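Long-range contacts in carbohydrate binding module (Uncultured bacterium, PDB 2W3J), which probably binds uronic acid sugars as a family 35 carbohydrate binding module, and carries bound calcium: residues S13-I18 against V37-V42; S44-S49 against G130-A135; T54-F59 against W92-V97; V72-Q77 against T105-L110. All coordinates share one frame; numbering follows the deposited sequence. Where two conformers were deposited one is given.

Contact 1: residues S13-I18 against V37-V42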
# COMPACT_ATOMS: atom_id res chain seq x y z
N SER A 13 1.28 10.35 -1.82
CA SER A 13 0.88 11.02 -0.58
C SER A 13 0.55 9.98 0.47
O SER A 13 0.29 8.81 0.17
CB SER A 13 -0.35 11.95 -0.80
OG SER A 13 -1.50 11.21 -1.16
N ASN A 14 0.56 10.42 1.73
CA ASN A 14 0.15 9.56 2.83
C ASN A 14 -0.38 10.41 3.96
O ASN A 14 0.12 11.53 4.21
CB ASN A 14 1.34 8.74 3.40
CG ASN A 14 2.49 9.62 3.90
OD1 ASN A 14 3.24 10.16 3.11
ND2 ASN A 14 2.65 9.73 5.24
N SER A 15 -1.36 9.85 4.64
CA SER A 15 -1.73 10.36 5.95
C SER A 15 -0.62 10.06 6.95
O SER A 15 0.18 9.14 6.77
CB SER A 15 -3.03 9.69 6.39
OG SER A 15 -4.05 10.04 5.49
N GLY A 16 -0.56 10.84 8.02
CA GLY A 16 0.40 10.48 9.07
C GLY A 16 1.83 10.85 8.70
O GLY A 16 2.08 11.92 8.16
N VAL A 17 2.78 9.97 9.04
CA VAL A 17 4.19 10.29 8.90
C VAL A 17 4.92 9.13 8.25
O VAL A 17 4.39 8.00 8.13
CB VAL A 17 4.85 10.56 10.29
CG1 VAL A 17 4.10 11.68 11.02
CG2 VAL A 17 4.88 9.31 11.13
N ILE A 18 6.17 9.38 7.85
CA ILE A 18 7.04 8.32 7.44
C ILE A 18 7.93 8.07 8.66
O ILE A 18 8.34 9.02 9.35
CB ILE A 18 7.87 8.77 6.22
CG1 ILE A 18 6.91 9.02 5.02
CG2 ILE A 18 9.01 7.78 5.89
CD1 ILE A 18 7.57 9.70 3.88
N VAL A 37 -10.28 6.79 10.68
CA VAL A 37 -10.99 6.28 9.52
C VAL A 37 -10.63 7.11 8.33
O VAL A 37 -10.53 8.34 8.42
CB VAL A 37 -12.53 6.36 9.74
CG1 VAL A 37 -13.24 6.01 8.45
CG2 VAL A 37 -12.90 5.41 10.84
N GLY A 38 -10.38 6.44 7.19
CA GLY A 38 -10.05 7.17 5.97
C GLY A 38 -8.57 7.52 5.78
O GLY A 38 -8.20 8.10 4.78
N ALA A 39 -7.73 7.25 6.79
CA ALA A 39 -6.29 7.46 6.61
C ALA A 39 -5.87 6.68 5.34
O ALA A 39 -6.24 5.52 5.17
CB ALA A 39 -5.52 6.96 7.81
N SER A 40 -5.06 7.33 4.50
CA SER A 40 -4.75 6.79 3.17
C SER A 40 -3.31 6.90 2.73
O SER A 40 -2.54 7.71 3.24
CB SER A 40 -5.60 7.49 2.11
OG SER A 40 -5.27 8.87 2.01
N ILE A 41 -2.99 6.10 1.71
CA ILE A 41 -1.73 6.22 0.99
C ILE A 41 -2.11 6.14 -0.48
O ILE A 41 -3.03 5.38 -0.85
CB ILE A 41 -0.83 5.04 1.30
CG1 ILE A 41 -0.45 5.05 2.77
CG2 ILE A 41 0.45 5.15 0.43
CD1 ILE A 41 0.29 3.72 3.21
N VAL A 42 -1.44 6.94 -1.31
CA VAL A 42 -1.72 6.99 -2.75
C VAL A 42 -0.44 6.77 -3.54
O VAL A 42 0.59 7.39 -3.24
CB VAL A 42 -2.30 8.37 -3.15
CG1 VAL A 42 -2.56 8.44 -4.66
CG2 VAL A 42 -3.62 8.62 -2.36
O HOH W 1 -2.95 10.28 1.20
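A chi1 of -63° sets Ser15 OG anti to its own carbonyl carbon and beside its backbone N, turned to the start of strand 40-47, whereas Ser13 and Ser40, each with a chi1 of 65°, tuck OG between N and the carbonyl carbon. These serines line the antiparallel seam between strand 11-14 and strand 40-47 in a sheet of the beta-sandwich fold. Val42 N bonds to Ser13 O at 2.9 Å, while the return bond from Ser13 N to Val42 O is weak at 3.4 Å. One step on, the backbone N of Ser15 reaches Ser40 O at 2.8 Å, almost along the C=O axis. Where strand 11-14 gives out, a side chain continues the ladder: Ser40 N donates to Ser15 OG over 3.1 Å, nearly straight at 173°. Serine suits this place because its short hydroxyl can stand in for a backbone carbonyl. Between these bonds, Asn14 and Ile41 form a non-hydrogen-bonded pair, both side chains directed to the face where Ile31 touches them. Ser13 and Val42 occupy the other face, the methyl CG2 of Val42 lying 3.6 Å from Ser13 OG. A single water spans the strands there, bonded to Ser13 OG at 2.9 Å and to Ser40 OG at 2.8 Å.

Contact 2: residues S44-S49 against G130-A135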
# COMPACT_ATOMS: atom_id res chain seq x y z
N SER A 44 1.08 6.06 -7.83
CA SER A 44 0.77 6.26 -9.27
C SER A 44 1.70 5.36 -10.07
O SER A 44 2.91 5.36 -9.84
CB SER A 44 1.02 7.72 -9.66
OG SER A 44 0.71 7.99 -11.04
N LEU A 45 1.13 4.58 -10.99
CA LEU A 45 1.93 3.67 -11.80
C LEU A 45 1.47 3.68 -13.25
O LEU A 45 0.35 4.10 -13.55
CB LEU A 45 1.85 2.23 -11.27
CG LEU A 45 0.61 1.34 -11.40
CD1 LEU A 45 0.30 0.90 -12.83
CD2 LEU A 45 0.78 0.12 -10.52
N SER A 46 2.33 3.19 -14.12
CA SER A 46 1.96 3.00 -15.53
C SER A 46 1.99 1.52 -15.84
O SER A 46 2.89 0.81 -15.37
CB SER A 46 2.94 3.72 -16.45
OG SER A 46 2.92 5.11 -16.21
N ALA A 47 1.02 1.06 -16.63
CA ALA A 47 0.96 -0.31 -17.10
C ALA A 47 1.00 -0.28 -18.65
O ALA A 47 0.35 0.55 -19.27
CB ALA A 47 -0.30 -0.99 -16.64
N ALA A 48 1.75 -1.19 -19.25
CA ALA A 48 1.80 -1.28 -20.72
C ALA A 48 0.49 -1.81 -21.33
O ALA A 48 0.09 -1.41 -22.42
CB ALA A 48 2.99 -2.13 -21.17
N SER A 49 -0.21 -2.69 -20.64
CA SER A 49 -1.48 -3.14 -21.17
C SER A 49 -2.50 -3.34 -20.08
O SER A 49 -2.15 -3.49 -18.90
CB SER A 49 -1.31 -4.42 -21.98
OG SER A 49 -0.90 -5.48 -21.15
N GLY A 130 6.06 -4.74 -17.77
CA GLY A 130 5.59 -3.45 -18.25
C GLY A 130 4.99 -2.55 -17.18
O GLY A 130 4.21 -1.66 -17.49
N ILE A 131 5.38 -2.76 -15.93
CA ILE A 131 4.91 -1.89 -14.84
C ILE A 131 6.06 -0.94 -14.47
O ILE A 131 7.19 -1.40 -14.22
CB ILE A 131 4.52 -2.72 -13.60
CG1 ILE A 131 3.36 -3.67 -13.90
CG2 ILE A 131 4.16 -1.81 -12.44
CD1 ILE A 131 2.08 -2.97 -14.22
N THR A 132 5.79 0.36 -14.47
CA THR A 132 6.76 1.36 -14.02
C THR A 132 6.03 2.37 -13.13
O THR A 132 4.81 2.39 -13.11
CB THR A 132 7.39 2.16 -15.19
OG1 THR A 132 6.36 2.72 -16.00
CG2 THR A 132 8.26 1.23 -16.06
N PRO A 133 6.78 3.23 -12.43
CA PRO A 133 6.16 4.29 -11.66
C PRO A 133 5.66 5.35 -12.63
O PRO A 133 6.13 5.41 -13.76
CB PRO A 133 7.31 4.84 -10.79
CG PRO A 133 8.57 4.32 -11.41
CD PRO A 133 8.24 3.13 -12.23
N ALA A 134 4.70 6.15 -12.20
CA ALA A 134 4.18 7.27 -12.99
C ALA A 134 4.21 8.56 -12.19
O ALA A 134 4.33 8.52 -10.95
CB ALA A 134 2.75 6.97 -13.48
N ALA A 135 4.11 9.71 -12.86
CA ALA A 135 4.07 10.98 -12.14
C ALA A 135 2.79 11.04 -11.27
O ALA A 135 1.78 10.42 -11.59
CB ALA A 135 4.07 12.15 -13.12
O HOH W 2 5.55 5.42 -16.28
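Side chains alternate between two faces where the short C-terminal strand 131-133 pairs antiparallel with strand 40-47 in the beta-sandwich, the two local axes running at 147° to each other. Ala47 and Ile131 point to the inner face, and the tip of the isoleucine, CD1, meets Ala47 CB at 3.9 Å. Leu45 turns away from strand 131-133 and joins Ile131 against Leu101 and Val126, so that branched apolar residues fill the interior and a small alanine fits beside them. Ser46 and Thr132 share the other face. Their backbones exchange two bonds, the straighter from Ser46 N to Thr132 O at 2.8 Å. Beyond Pro133 the chain runs past Ser44, whose side chain points toward Ala134 and Ala135. Ser44 OG, anti to the backbone N (chi1 -179°), donates to Ala135 O at 2.7 Å, coming from above the carbonyl plane, and Ala134 N returns a bond to Ser44 O. The methyl of Ala134 sits between two hydroxyls, its CB 3.3 Å from Ser44 OG and equally 3.3 Å from Ser46 OG, a tight place that suits a small methyl. An alanine in place of Ser44 would remove the hydroxyl and would probably loosen the segment at Ala135. At the far end Gly130 passes Ala48 so closely that a CB directed there would clash with the alanine methyl. On the Ser46 and Thr132 face, one water bonds Ser46 OG at 2.6 Å and Thr132 OG1 at 2.8 Å, and donates to Pro133 O at 2.6 Å.

Contact 3: residues T54-F59 against W92-V97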
# COMPACT_ATOMS: atom_id res chain seq x y z
N THR A 54 -1.28 -8.91 -10.00
CA THR A 54 -1.20 -9.19 -8.56
C THR A 54 -0.30 -8.14 -7.89
O THR A 54 0.85 -7.96 -8.33
CB THR A 54 -0.60 -10.56 -8.27
OG1 THR A 54 -1.37 -11.54 -8.97
CG2 THR A 54 -0.64 -10.85 -6.79
N ALA A 55 -0.82 -7.47 -6.86
CA ALA A 55 -0.03 -6.54 -6.03
C ALA A 55 0.21 -7.23 -4.70
O ALA A 55 -0.60 -8.04 -4.23
CB ALA A 55 -0.77 -5.24 -5.81
N GLN A 56 1.36 -6.97 -4.11
CA GLN A 56 1.60 -7.47 -2.77
C GLN A 56 1.97 -6.30 -1.86
O GLN A 56 2.89 -5.55 -2.15
CB GLN A 56 2.75 -8.48 -2.78
CG GLN A 56 3.04 -9.03 -1.37
CD GLN A 56 4.02 -10.16 -1.41
OE1 GLN A 56 3.64 -11.34 -1.59
NE2 GLN A 56 5.28 -9.84 -1.24
N ILE A 57 1.26 -6.18 -0.74
CA ILE A 57 1.52 -5.10 0.21
C ILE A 57 2.25 -5.67 1.39
O ILE A 57 1.81 -6.68 1.96
CB ILE A 57 0.19 -4.46 0.68
CG1 ILE A 57 -0.54 -3.88 -0.54
CG2 ILE A 57 0.47 -3.32 1.72
CD1 ILE A 57 -2.03 -3.44 -0.26
N ARG A 58 3.40 -5.09 1.74
CA ARG A 58 4.16 -5.58 2.89
C ARG A 58 3.90 -4.61 4.05
O ARG A 58 3.95 -3.39 3.87
CB ARG A 58 5.65 -5.64 2.57
CG ARG A 58 6.50 -6.31 3.64
CD ARG A 58 7.95 -6.53 3.12
NE ARG A 58 8.75 -7.30 4.06
CZ ARG A 58 9.65 -6.78 4.90
NH1 ARG A 58 9.86 -5.47 4.97
NH2 ARG A 58 10.33 -7.60 5.71
N PHE A 59 3.60 -5.14 5.22
CA PHE A 59 3.09 -4.29 6.29
C PHE A 59 3.46 -4.82 7.65
O PHE A 59 3.80 -6.03 7.82
CB PHE A 59 1.54 -4.17 6.19
CG PHE A 59 0.79 -5.46 6.48
CD1 PHE A 59 0.28 -5.73 7.77
CD2 PHE A 59 0.57 -6.38 5.47
CE1 PHE A 59 -0.43 -6.91 8.03
CE2 PHE A 59 -0.14 -7.58 5.72
CZ PHE A 59 -0.65 -7.84 6.99
N TRP A 92 7.35 -8.72 9.75
CA TRP A 92 6.55 -8.03 8.76
C TRP A 92 5.68 -9.07 8.05
O TRP A 92 6.02 -10.27 8.04
CB TRP A 92 7.50 -7.31 7.77
CG TRP A 92 8.21 -6.17 8.44
CD1 TRP A 92 9.30 -6.22 9.26
CD2 TRP A 92 7.82 -4.80 8.37
NE1 TRP A 92 9.64 -4.94 9.69
CE2 TRP A 92 8.74 -4.05 9.16
CE3 TRP A 92 6.79 -4.11 7.69
CZ2 TRP A 92 8.65 -2.67 9.30
CZ3 TRP A 92 6.70 -2.73 7.85
CH2 TRP A 92 7.64 -2.03 8.62
N GLN A 93 4.57 -8.62 7.47
CA GLN A 93 3.58 -9.53 6.88
C GLN A 93 3.35 -9.10 5.45
O GLN A 93 3.71 -7.99 5.07
CB GLN A 93 2.26 -9.44 7.64
CG GLN A 93 2.39 -9.79 9.15
CD GLN A 93 1.06 -9.65 9.88
OE1 GLN A 93 0.90 -8.84 10.80
NE2 GLN A 93 0.10 -10.48 9.47
N THR A 94 2.76 -9.98 4.65
CA THR A 94 2.44 -9.59 3.27
C THR A 94 1.01 -10.02 2.97
O THR A 94 0.51 -10.98 3.56
CB THR A 94 3.40 -10.24 2.25
OG1 THR A 94 3.43 -11.66 2.45
CG2 THR A 94 4.82 -9.68 2.41
N VAL A 95 0.34 -9.27 2.10
CA VAL A 95 -0.98 -9.68 1.63
C VAL A 95 -1.01 -9.44 0.14
O VAL A 95 -0.52 -8.41 -0.34
CB VAL A 95 -2.12 -8.93 2.36
CG1 VAL A 95 -2.00 -7.41 2.25
CG2 VAL A 95 -3.51 -9.41 1.83
N ASN A 96 -1.58 -10.38 -0.60
CA ASN A 96 -1.69 -10.24 -2.05
C ASN A 96 -3.09 -9.77 -2.42
O ASN A 96 -4.06 -10.11 -1.75
CB ASN A 96 -1.41 -11.57 -2.76
CG ASN A 96 0.05 -11.95 -2.73
OD1 ASN A 96 0.94 -11.10 -2.58
ND2 ASN A 96 0.32 -13.24 -2.86
N VAL A 97 -3.19 -8.97 -3.47
CA VAL A 97 -4.50 -8.55 -3.95
C VAL A 97 -4.41 -8.38 -5.47
O VAL A 97 -3.44 -7.81 -5.99
CB VAL A 97 -4.98 -7.26 -3.25
CG1 VAL A 97 -4.01 -6.10 -3.50
CG2 VAL A 97 -6.39 -6.86 -3.66
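Ala55, Ile57 and Phe59 face the sandwich interior from strand 51-60, and beside them Val95 and Val97 do the same from strand 93-101. Val95 CG1 touches both neighbours, Ile57 CB at 4.0 Å and Phe59 CE2 at 3.9 Å; a compact, beta-branched valine suits this extended strand. Phe59, its CG in the crowded position between N and carbonyl carbon (chi1 68°), leans across to its partner. Gln93 CB lies over one face of the ring in a CH-pi contact, 3.7 Å from the centroid and offset toward the rim, while Ile57 O lies in plane at the ring edge. Six backbone bonds join the strands through three hydrogen-bonded pairs. The shortest runs from Gln93 N to Phe59 O at 2.7 Å, nearly along the C=O axis.

On the opposite face the side chains are polar. Gln56 crosses Thr94 obliquely and meets Asn96, their amides nearly coplanar. Farther along, the extended chain of Arg58 carries its guanidinium flat onto Trp92, centres 4.5 Å apart and planes at 15°, with NH2 3.5 Å from Trp92 CB. Arginine suits this spot because its flat cation can lie against one face of the indole, toward its rim, while NH1 still forms a salt bridge with Asp122, a calcium ligand, and bonds Gly24 O. Trp92 NE1 is held by Ala23 O. Strand 51-60 is flanked by strand 120-126 on its other edge, strand 93-101 forms the outer edge of this four-stranded sheet, and Leu81 of strand 76-81 covers Ile57, Val95 and Val97.

Contact 4: residues V72-Q77 against T105-L110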
# COMPACT_ATOMS: atom_id res chain seq x y z
N VAL A 72 -8.31 0.80 -3.47
CA VAL A 72 -9.03 1.56 -4.46
C VAL A 72 -8.15 1.68 -5.70
O VAL A 72 -7.01 2.13 -5.59
CB VAL A 72 -9.32 2.97 -3.94
CG1 VAL A 72 -10.08 3.81 -5.00
CG2 VAL A 72 -10.14 2.89 -2.64
N VAL A 73 -8.66 1.33 -6.88
CA VAL A 73 -7.79 1.45 -8.07
C VAL A 73 -8.53 2.28 -9.10
O VAL A 73 -9.69 1.97 -9.42
CB VAL A 73 -7.43 0.06 -8.62
CG1 VAL A 73 -6.60 0.20 -9.91
CG2 VAL A 73 -6.67 -0.78 -7.55
N ASN A 74 -7.90 3.36 -9.54
CA ASN A 74 -8.54 4.31 -10.47
C ASN A 74 -9.89 4.80 -9.95
O ASN A 74 -10.88 4.83 -10.70
CB ASN A 74 -8.67 3.65 -11.83
CG ASN A 74 -7.33 3.36 -12.44
OD1 ASN A 74 -7.11 2.30 -13.03
ND2 ASN A 74 -6.41 4.30 -12.28
N ASP A 75 -9.91 5.13 -8.65
CA ASP A 75 -11.09 5.70 -8.00
C ASP A 75 -12.22 4.70 -7.75
O ASP A 75 -13.32 5.08 -7.32
CB ASP A 75 -11.59 6.90 -8.82
CG ASP A 75 -11.84 8.13 -7.96
OD1 ASP A 75 -11.64 8.07 -6.72
OD2 ASP A 75 -12.25 9.17 -8.53
N SER A 76 -11.97 3.41 -7.98
CA SER A 76 -12.95 2.35 -7.74
C SER A 76 -12.52 1.41 -6.61
O SER A 76 -11.38 0.91 -6.61
CB SER A 76 -13.17 1.53 -9.02
OG SER A 76 -13.71 0.25 -8.72
N GLN A 77 -13.43 1.12 -5.68
CA GLN A 77 -13.12 0.16 -4.60
C GLN A 77 -13.01 -1.25 -5.11
O GLN A 77 -13.95 -1.80 -5.71
CB GLN A 77 -14.17 0.19 -3.49
CG GLN A 77 -14.33 1.54 -2.87
CD GLN A 77 -15.42 1.49 -1.79
OE1 GLN A 77 -15.50 0.53 -1.01
NE2 GLN A 77 -16.24 2.51 -1.75
N THR A 105 -1.49 5.52 -17.26
CA THR A 105 -1.38 5.86 -15.82
C THR A 105 -2.55 5.32 -15.01
O THR A 105 -3.71 5.41 -15.44
CB THR A 105 -1.26 7.37 -15.65
OG1 THR A 105 -0.09 7.82 -16.36
CG2 THR A 105 -1.14 7.78 -14.14
N ASN A 106 -2.25 4.79 -13.83
CA ASN A 106 -3.26 4.23 -12.94
C ASN A 106 -3.00 4.79 -11.55
O ASN A 106 -1.86 5.08 -11.21
CB ASN A 106 -3.12 2.72 -12.83
CG ASN A 106 -3.52 1.99 -14.10
OD1 ASN A 106 -4.64 1.52 -14.23
ND2 ASN A 106 -2.58 1.90 -15.04
N SER A 107 -4.05 4.94 -10.74
CA SER A 107 -3.84 5.32 -9.34
C SER A 107 -4.21 4.13 -8.46
O SER A 107 -5.12 3.35 -8.79
CB SER A 107 -4.69 6.55 -8.98
OG SER A 107 -6.06 6.24 -9.14
N ILE A 108 -3.51 3.97 -7.33
CA ILE A 108 -3.84 2.96 -6.38
C ILE A 108 -3.88 3.70 -5.04
O ILE A 108 -2.99 4.50 -4.76
CB ILE A 108 -2.75 1.87 -6.27
CG1 ILE A 108 -2.59 1.13 -7.62
CG2 ILE A 108 -3.11 0.91 -5.16
CD1 ILE A 108 -1.58 -0.04 -7.52
N LYS A 109 -4.94 3.47 -4.27
CA LYS A 109 -5.06 4.10 -2.96
C LYS A 109 -5.43 3.02 -1.94
O LYS A 109 -6.17 2.07 -2.22
CB LYS A 109 -6.09 5.25 -3.01
CG LYS A 109 -6.26 6.07 -1.72
CD LYS A 109 -7.26 7.26 -1.97
CE LYS A 109 -7.28 8.31 -0.81
NZ LYS A 109 -8.16 9.53 -1.12
N LEU A 110 -4.89 3.15 -0.72
CA LEU A 110 -5.29 2.26 0.32
C LEU A 110 -5.90 3.13 1.41
O LEU A 110 -5.29 4.14 1.81
CB LEU A 110 -4.04 1.56 0.87
CG LEU A 110 -4.24 0.47 1.94
CD1 LEU A 110 -4.96 -0.77 1.41
CD2 LEU A 110 -2.85 0.03 2.46
O HOH W 3 -7.56 5.23 -6.94
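Val72 O is gripped by two hydrogen bonds, a good one from the backbone N of Lys109 at 2.8 Å, in the carbonyl plane, and a weak one from a water; a CA-H...O contact from Ile108 CA at 3.4 Å adds to them. Lys109 O takes Val72 N in return, also at 2.8 Å. This antiparallel pair leads up to a beta hairpin, whose type I' turn from Val73 to Ser76 connects strand 69-73 to strand 76-81. Both central residues, Asn74 and Asp75, have positive phi, and asparagine is among the residues that accept such angles most readily. Asn74 N still reaches Ser107 O at 2.9 Å, the donor standing above the carbonyl plane. The Asn74 amide, its CG beside the backbone N, lies across Asn106 with the planes 37° apart; Asn106 OD1 has its own donor, the backbone N of Lys102. A valine for Asn74 would lose the amide against Asn106 and would probably strain the turn, since beta-branched residues tolerate positive phi poorly. The same water accepts from Asp75 N at 2.9 Å and bonds Ser107 OG at 2.8 Å, tying the turn to the strand. Val73 and Ile108 form a non-hydrogen-bonded pair directed inward, where apolar residues belong, onto Ile99 of strand 93-101. Strand 104-112 lies between two neighbours in its sheet, strand 69-73 along one edge and strand 40-47 along the other.

Overall arrangement
Contacts 1 and 2 lie on successive parts of strand 40-47, with centres 21 Å apart. Contact 4 bridges them through strand 104-112: Ile41 O is 2.9 Å from Leu110 N, and Leu45 O is 2.7 Å from Asn106 N, both probable hydrogen bonds. Contact 3 belongs to the other sheet, across the chain's centre from contact 1 and about 17 Å from it between centres; its nearest atoms come within about 4 Å of contact 4. Calcium is approached from two contacts: the side chain of Arg58 in contact 3 is about 7 Å from a bound ion, and that of Ala39 in contact 1 about 8 Å from one. Contact 2 encloses contacts 3 and 4 along the sequence.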